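Local coordinates for protein multicopper oxidase (Metagenomes, PDB 2ZWN) that probably oxidises phenolic and related substrates at a type 1 copper and passes the electrons to a trinuclear copper centre that reduces dioxygen to water, as laccases do, at residues H57-H62 and L101-H106. Numbering follows the deposited sequence.
Sequences HTIHWH and LWYHCH. With CU (copper (II) ion), chain I; CU (copper (II) ion), chain D; C2O (Cu-O-Cu linkage), chain E.
His57 and Cys105 meet at one copper ion: His57 binds it through ND1, Cys105 SG lies 2.2 Å from the metal, and His112 adds a third ligand, the two-histidine, one-cysteine pattern of a type 1 site. The sulfur lies in the plane of the His57 ring, at its edge, and accepts a long but nearly straight hydrogen bond from Thr58 N (N to SG 3.4 Å, 167°). Thr58 OG1 accepts the N-H of His106 and is also hydrogen-bonded to Gly74 O. Beyond Ile59, whose CG2 lies beside Tyr103 CB, begins an instance of how a cupredoxin-type strand ladder lines up copper ligands: His60 with His104 (His60 N to His104 O 2.8 Å) and His62 with Trp102 are antiparallel hydrogen-bonded pairs, and alternation puts these four side chains on one face. The His-X-His and His-Cys-His motifs of multicopper oxidases thus supply imidazoles to the trinuclear cluster, which histidines of the second subunit complete. His60 NE2 binds one copper, while its ND1 is hydrogen-bonded to Asp73 O; offset edge-to-face, His60 turns its edge to the face of His104, and His106 its edge to the face of His60. On the other sheet face, Trp61 CE3 packs 3.4 Å from Tyr103 CB. With CG anti to the backbone N (chi1 -178°), His62 brings ND1 to CU3 of the Cu-O-Cu linkage, which His104 NE2 also ligates; Asp227 of the second subunit is its polar partner, and Trp102 NE1 sits over one imidazole face, 3.1 Å from His62 CG.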
loop_
_atom_site.group_PDB
_atom_site.type_symbol
_atom_site.label_atom_id
_atom_site.label_comp_id
_atom_site.label_asym_id
_atom_site.label_seq_id
_atom_site.Cartn_x
_atom_site.Cartn_y
_atom_site.Cartn_z
ATOM N N HIS A 57 22.338 -19.724 5.166
ATOM C CA HIS A 57 21.244 -19.285 4.297
ATOM C C HIS A 57 20.312 -20.456 4.005
ATOM O O HIS A 57 20.598 -21.597 4.349
ATOM C CB HIS A 57 21.779 -18.761 2.960
ATOM C CG HIS A 57 22.847 -17.721 3.094
ATOM N ND1 HIS A 57 22.575 -16.413 3.426
ATOM C CD2 HIS A 57 24.189 -17.796 2.932
ATOM C CE1 HIS A 57 23.703 -15.726 3.465
ATOM N NE2 HIS A 57 24.698 -16.545 3.172
ATOM N N THR A 58 19.191 -20.151 3.363
ATOM C CA THR A 58 18.357 -21.156 2.710
ATOM C C THR A 58 17.895 -20.564 1.378
ATOM O O THR A 58 18.218 -19.417 1.063
ATOM C CB THR A 58 17.106 -21.495 3.542
ATOM O OG1 THR A 58 16.320 -20.306 3.723
ATOM C CG2 THR A 58 17.482 -22.095 4.908
ATOM N N ILE A 59 17.149 -21.335 0.600
ATOM C CA ILE A 59 16.354 -20.754 -0.482
ATOM C C ILE A 59 14.902 -21.162 -0.319
ATOM O O ILE A 59 14.579 -22.351 -0.328
ATOM C CB ILE A 59 16.825 -21.160 -1.887
ATOM C CG1 ILE A 59 18.310 -20.864 -2.067
ATOM C CG2 ILE A 59 15.990 -20.417 -2.950
ATOM C CD1 ILE A 59 18.805 -21.124 -3.481
ATOM N N HIS A 60 14.040 -20.162 -0.160
ATOM C CA HIS A 60 12.602 -20.349 -0.250
ATOM C C HIS A 60 12.122 -19.991 -1.662
ATOM O O HIS A 60 12.552 -18.993 -2.240
ATOM C CB HIS A 60 11.885 -19.487 0.790
ATOM C CG HIS A 60 10.413 -19.373 0.561
ATOM N ND1 HIS A 60 9.576 -20.466 0.551
ATOM C CD2 HIS A 60 9.630 -18.294 0.322
ATOM C CE1 HIS A 60 8.340 -20.068 0.312
ATOM N NE2 HIS A 60 8.345 -18.755 0.173
ATOM N N TRP A 61 11.217 -20.813 -2.184
ATOM C CA TRP A 61 10.686 -20.680 -3.537
ATOM C C TRP A 61 9.281 -20.112 -3.400
ATOM O O TRP A 61 8.316 -20.832 -3.119
ATOM C CB TRP A 61 10.724 -22.035 -4.254
ATOM C CG TRP A 61 12.061 -22.691 -4.071
ATOM C CD1 TRP A 61 12.424 -23.552 -3.072
ATOM C CD2 TRP A 61 13.237 -22.484 -4.866
ATOM N NE1 TRP A 61 13.746 -23.904 -3.209
ATOM C CE2 TRP A 61 14.269 -23.265 -4.301
ATOM C CE3 TRP A 61 13.515 -21.719 -6.007
ATOM C CZ2 TRP A 61 15.560 -23.300 -4.838
ATOM C CZ3 TRP A 61 14.796 -21.758 -6.540
ATOM C CH2 TRP A 61 15.802 -22.544 -5.957
ATOM N N HIS A 62 9.197 -18.793 -3.547
ATOM C CA HIS A 62 7.992 -18.043 -3.210
ATOM C C HIS A 62 6.968 -18.178 -4.321
ATOM O O HIS A 62 7.195 -17.740 -5.453
ATOM C CB HIS A 62 8.341 -16.572 -2.979
ATOM C CG HIS A 62 7.171 -15.721 -2.587
ATOM N ND1 HIS A 62 7.212 -14.858 -1.515
ATOM C CD2 HIS A 62 5.936 -15.588 -3.130
ATOM C CE1 HIS A 62 6.055 -14.226 -1.416
ATOM N NE2 HIS A 62 5.264 -14.651 -2.387
ATOM N N LEU A 101 6.932 -16.254 -10.351
ATOM C CA LEU A 101 7.345 -16.587 -8.993
ATOM C C LEU A 101 8.716 -15.998 -8.724
ATOM O O LEU A 101 9.322 -15.364 -9.594
ATOM C CB LEU A 101 7.392 -18.106 -8.804
ATOM C CG LEU A 101 6.214 -18.895 -9.388
ATOM C CD1 LEU A 101 6.316 -20.380 -9.025
ATOM C CD2 LEU A 101 4.879 -18.327 -8.920
ATOM N N TRP A 102 9.216 -16.203 -7.513
ATOM C CA TRP A 102 10.580 -15.793 -7.219
ATOM C C TRP A 102 11.177 -16.638 -6.112
ATOM O O TRP A 102 10.502 -17.486 -5.530
ATOM C CB TRP A 102 10.653 -14.287 -6.927
ATOM C CG TRP A 102 9.949 -13.783 -5.699
ATOM C CD1 TRP A 102 8.639 -13.954 -5.361
ATOM C CD2 TRP A 102 10.523 -12.962 -4.678
ATOM N NE1 TRP A 102 8.371 -13.310 -4.172
ATOM C CE2 TRP A 102 9.511 -12.693 -3.734
ATOM C CE3 TRP A 102 11.806 -12.442 -4.460
ATOM C CZ2 TRP A 102 9.743 -11.929 -2.589
ATOM C CZ3 TRP A 102 12.033 -11.688 -3.330
ATOM C CH2 TRP A 102 11.003 -11.430 -2.409
ATOM N N TYR A 103 12.456 -16.436 -5.851
ATOM C CA TYR A 103 13.127 -17.207 -4.818
ATOM C C TYR A 103 13.985 -16.267 -4.003
ATOM O O TYR A 103 14.477 -15.257 -4.511
ATOM C CB TYR A 103 13.941 -18.365 -5.425
ATOM C CG TYR A 103 15.071 -17.931 -6.334
ATOM C CD1 TYR A 103 16.331 -17.674 -5.821
ATOM C CD2 TYR A 103 14.878 -17.773 -7.703
ATOM C CE1 TYR A 103 17.367 -17.266 -6.636
ATOM C CE2 TYR A 103 15.920 -17.360 -8.533
ATOM C CZ TYR A 103 17.161 -17.106 -7.986
ATOM O OH TYR A 103 18.211 -16.696 -8.778
ATOM N N HIS A 104 14.117 -16.562 -2.718
ATOM C CA HIS A 104 14.930 -15.739 -1.849
ATOM C C HIS A 104 15.347 -16.492 -0.609
ATOM O O HIS A 104 14.727 -17.495 -0.237
ATOM C CB HIS A 104 14.197 -14.455 -1.446
ATOM C CG HIS A 104 12.882 -14.677 -0.762
ATOM N ND1 HIS A 104 12.774 -14.941 0.587
ATOM C CD2 HIS A 104 11.614 -14.620 -1.235
ATOM C CE1 HIS A 104 11.498 -15.058 0.910
ATOM N NE2 HIS A 104 10.773 -14.868 -0.178
ATOM N N CYS A 105 16.385 -15.987 0.045
ATOM C CA CYS A 105 16.820 -16.566 1.308
ATOM C C CYS A 105 15.723 -16.368 2.340
ATOM O O CYS A 105 14.953 -15.401 2.268
ATOM C CB CYS A 105 18.122 -15.935 1.800
ATOM S SG CYS A 105 18.751 -16.737 3.304
ATOM N N HIS A 106 15.637 -17.296 3.289
ATOM C CA HIS A 106 14.656 -17.176 4.365
ATOM C C HIS A 106 15.304 -17.223 5.748
ATOM O O HIS A 106 14.621 -17.455 6.747
ATOM C CB HIS A 106 13.573 -18.247 4.237
ATOM C CG HIS A 106 12.200 -17.751 4.567
ATOM N ND1 HIS A 106 11.816 -17.409 5.845
ATOM C CD2 HIS A 106 11.121 -17.529 3.778
ATOM C CE1 HIS A 106 10.559 -17.002 5.830
ATOM N NE2 HIS A 106 10.113 -17.071 4.589
HETATM CU CU CU I . 6.794 -17.729 0.327
HETATM CU CU CU D . 20.665 -15.633 3.677
HETATM CU CU2 C2O E . 8.104 -16.639 4.086
HETATM CU CU3 C2O E . 8.797 -14.428 -0.337
HETATM O O1 C2O E . 8.487 -15.659 1.981
#